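Local coordinates for protein cohesin (Archaeoglobus fulgidus, PDB 2XDH) that forms the cohesin module of a longer archaeal protein, a domain that probably mediates adhesion by recognising dockerin modules, at residues K2-A7 and V140-N146. Numbering follows the deposited sequence. Where two conformers were deposited one is given.
Sequences KTTIIA and VKVATIN
The side chains of I6 and I145 run alongside each other in a common direction: I6 CG1 is 4.0 Å from I145 CB, and the two CD1 methyls end 4.1 Å apart. In both residues CG1 is anti to the carbonyl carbon (chi1 -58° and -59°) and the chain is extended at chi2, which keeps the branches in step. T4 shares this face, its CG2 meeting I145 CG1 at 3.9 Å from an oblique direction, so I145 is touched by both T4 and I6. Cutting I6 back to alanine is likely to leave I145 CD1 without its I6 neighbour and open a gap beside K23 and E25. On the opposite face T3 OG1 hydrogen-bonds to N26 O. Between the faces, four backbone hydrogen bonds alternate in direction, A143 N to T3 O and I145 N to I5 O one way, I5 N to A143 O and A7 N to I145 O the other, the last almost head-on (C=O...N 173°). Ahead of them, a water accepts from T3 N and donates to K141 O. Strand 3-7 thus runs parallel to 142-145, with antiparallel neighbours 17-38 and 123-134 beyond, a parallel pairing of N- and C-terminal strands characteristic of the cohesin jelly-roll β-sandwich.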
ATOM      1  N   LYS A   2       9.765  -6.131   3.602  1.00 57.86           N
ATOM      2  CA  LYS A   2       9.469  -6.609   4.948  1.00 55.58           C
ATOM      3  C   LYS A   2       9.826  -5.573   6.037  1.00 45.99           C
ATOM      4  O   LYS A   2      10.931  -5.047   6.062  1.00 50.65           O
ATOM      5  CB  LYS A   2      10.214  -7.918   5.191  1.00 54.73           C
ATOM      6  CG  LYS A   2      10.121  -8.444   6.612  1.00 69.53           C
ATOM      7  CD  LYS A   2       8.672  -8.634   7.040  1.00 78.75           C
ATOM      8  CE  LYS A   2       8.581  -9.439   8.326  1.00 76.02           C
ATOM      9  NZ  LYS A   2       9.112 -10.816   8.150  1.00 76.21           N
ATOM     10  N   THR A   3       8.890  -5.295   6.934  1.00 33.96           N
ATOM     11  CA  THR A   3       9.126  -4.314   7.991  1.00 28.00           C
ATOM     12  C   THR A   3      10.156  -4.882   8.964  1.00 34.13           C
ATOM     13  O   THR A   3      10.031  -6.010   9.420  1.00 30.25           O
ATOM     14  CB  THR A   3       7.815  -3.947   8.715  1.00 31.06           C
ATOM     15  OG1 THR A   3       6.875  -3.465   7.740  1.00 34.24           O
ATOM     16  CG2 THR A   3       8.044  -2.853   9.745  1.00 29.38           C
ATOM     17  N   THR A   4      11.188  -4.107   9.267  1.00 29.58           N
ATOM     18  CA  THR A   4      12.236  -4.601  10.153  1.00 22.69           C
ATOM     19  C   THR A   4      12.551  -3.582  11.203  1.00 26.38           C
ATOM     20  O   THR A   4      12.638  -2.405  10.897  1.00 28.34           O
ATOM     21  CB  THR A   4      13.523  -4.884   9.339  1.00 33.51           C
ATOM     22  OG1 THR A   4      13.206  -5.794   8.269  1.00 35.90           O
ATOM     23  CG2 THR A   4      14.614  -5.486  10.230  1.00 36.25           C
ATOM     24  N   ILE A   5      12.733  -4.035  12.440  1.00 27.20           N
ATOM     25  CA  ILE A   5      13.144  -3.128  13.512  1.00 23.58           C
ATOM     26  C   ILE A   5      14.577  -3.483  13.885  1.00 30.67           C
ATOM     27  O   ILE A   5      14.885  -4.658  14.074  1.00 27.11           O
ATOM     28  CB  ILE A   5      12.248  -3.271  14.746  1.00 29.10           C
ATOM     29  CG1 ILE A   5      10.811  -2.862  14.379  1.00 38.10           C
ATOM     30  CG2 ILE A   5      12.760  -2.358  15.883  1.00 29.38           C
ATOM     31  CD1 ILE A   5       9.796  -3.099  15.502  1.00 42.42           C
ATOM     32  N   ILE A   6      15.438  -2.477  13.980  1.00 25.81           N
ATOM     33  CA  ILE A   6      16.880  -2.704  14.107  1.00 27.54           C
ATOM     34  C   ILE A   6      17.491  -1.892  15.238  1.00 32.16           C
ATOM     35  O   ILE A   6      17.395  -0.672  15.242  1.00 31.16           O
ATOM     36  CB  ILE A   6      17.592  -2.262  12.831  1.00 32.86           C
ATOM     37  CG1 ILE A   6      17.035  -3.022  11.628  1.00 28.81           C
ATOM     38  CG2 ILE A   6      19.111  -2.447  12.972  1.00 34.68           C
ATOM     39  CD1 ILE A   6      17.714  -2.652  10.311  1.00 37.39           C
ATOM     40  N   ALA A   7      18.116  -2.566  16.196  1.00 29.99           N
ATOM     41  CA  ALA A   7      18.851  -1.862  17.239  1.00 30.85           C
ATOM     42  C   ALA A   7      20.244  -1.521  16.708  1.00 38.42           C
ATOM     43  O   ALA A   7      20.909  -2.357  16.101  1.00 34.13           O
ATOM     44  CB  ALA A   7      18.942  -2.718  18.489  1.00 32.57           C
ATOM     45  N   VAL A 140       1.162  -6.601  12.347  1.00 28.94           N
ATOM     46  CA  VAL A 140       2.170  -6.376  11.327  1.00 31.65           C
ATOM     47  C   VAL A 140       3.261  -7.402  11.558  1.00 32.36           C
ATOM     48  O   VAL A 140       3.713  -7.568  12.686  1.00 32.85           O
ATOM     49  CB  VAL A 140       2.770  -4.953  11.450  1.00 31.53           C
ATOM     50  CG1 VAL A 140       3.961  -4.761  10.474  1.00 28.18           C
ATOM     51  CG2 VAL A 140       1.692  -3.904  11.189  1.00 40.12           C
ATOM     52  N   LYS A 141       3.670  -8.099  10.505  1.00 33.87           N
ATOM     53  CA  LYS A 141       4.800  -9.015  10.601  1.00 33.14           C
ATOM     54  C   LYS A 141       6.066  -8.188  10.526  1.00 40.01           C
ATOM     55  O   LYS A 141       6.210  -7.342   9.642  1.00 39.07           O
ATOM     56  CB  LYS A 141       4.798 -10.014   9.449  1.00 38.19           C
ATOM     57  CG  LYS A 141       3.527 -10.853   9.345  1.00 46.89           C
ATOM     58  CD  LYS A 141       3.287 -11.701  10.590  1.00 50.74           C
ATOM     59  CE  LYS A 141       1.966 -12.473  10.463  1.00 56.21           C
ATOM     60  NZ  LYS A 141       0.815 -11.515  10.420  1.00 47.16           N
ATOM     61  N   VAL A 142       6.968  -8.429  11.464  0.64 36.36           N
ATOM     62  CA  VAL A 142       8.228  -7.725  11.488  0.64 28.50           C
ATOM     63  C   VAL A 142       9.375  -8.707  11.654  0.64 33.07           C
ATOM     64  O   VAL A 142       9.225  -9.791  12.233  0.64 29.83           O
ATOM     65  CB  VAL A 142       8.278  -6.712  12.629  0.64 35.75           C
ATOM     66  CG1 VAL A 142       7.433  -5.504  12.272  0.64 42.85           C
ATOM     67  CG2 VAL A 142       7.796  -7.357  13.908  0.64 34.44           C
ATOM     68  N   ALA A 143      10.517  -8.323  11.113  1.00 31.59           N
ATOM     69  CA  ALA A 143      11.756  -9.033  11.400  1.00 32.13           C
ATOM     70  C   ALA A 143      12.501  -8.155  12.394  1.00 30.31           C
ATOM     71  O   ALA A 143      12.260  -6.961  12.462  1.00 28.28           O
ATOM     72  CB  ALA A 143      12.562  -9.214  10.127  1.00 31.93           C
ATOM     73  N   THR A 144      13.392  -8.730  13.187  1.00 34.23           N
ATOM     74  CA  THR A 144      14.171  -7.904  14.100  1.00 33.94           C
ATOM     75  C   THR A 144      15.653  -8.155  13.870  1.00 39.08           C
ATOM     76  O   THR A 144      16.052  -9.252  13.455  1.00 35.32           O
ATOM     77  CB  THR A 144      13.829  -8.208  15.562  1.00 43.67           C
ATOM     78  OG1 THR A 144      14.130  -9.573  15.841  1.00 48.43           O
ATOM     79  CG2 THR A 144      12.357  -7.983  15.805  1.00 43.51           C
ATOM     80  N   ILE A 145      16.454  -7.130  14.130  1.00 30.89           N
ATOM     81  CA  ILE A 145      17.908  -7.240  14.083  1.00 31.56           C
ATOM     82  C   ILE A 145      18.489  -6.603  15.339  1.00 27.43           C
ATOM     83  O   ILE A 145      18.272  -5.422  15.603  1.00 28.94           O
ATOM     84  CB  ILE A 145      18.475  -6.564  12.836  1.00 31.86           C
ATOM     85  CG1 ILE A 145      17.876  -7.215  11.583  1.00 31.67           C
ATOM     86  CG2 ILE A 145      20.024  -6.694  12.792  1.00 33.49           C
ATOM     87  CD1 ILE A 145      18.478  -6.689  10.293  1.00 36.62           C
ATOM     88  N   ASN A 146      19.218  -7.394  16.117  1.00 33.72           N
ATOM     89  CA  ASN A 146      19.776  -6.915  17.374  1.00 29.87           C
ATOM     90  C   ASN A 146      21.050  -6.102  17.156  1.00 32.60           C
ATOM     91  O   ASN A 146      21.662  -6.163  16.095  1.00 34.45           O
ATOM     92  CB  ASN A 146      20.013  -8.094  18.307  1.00 36.24           C
ATOM     93  CG  ASN A 146      18.720  -8.787  18.670  1.00 37.35           C
ATOM     94  OD1 ASN A 146      17.675  -8.145  18.727  1.00 33.47           O
ATOM     95  ND2 ASN A 146      18.778 -10.090  18.918  1.00 36.93           N
TER
HETATM   96  O   HOH W   1       5.857  -6.367   7.221  1.00 50.14           O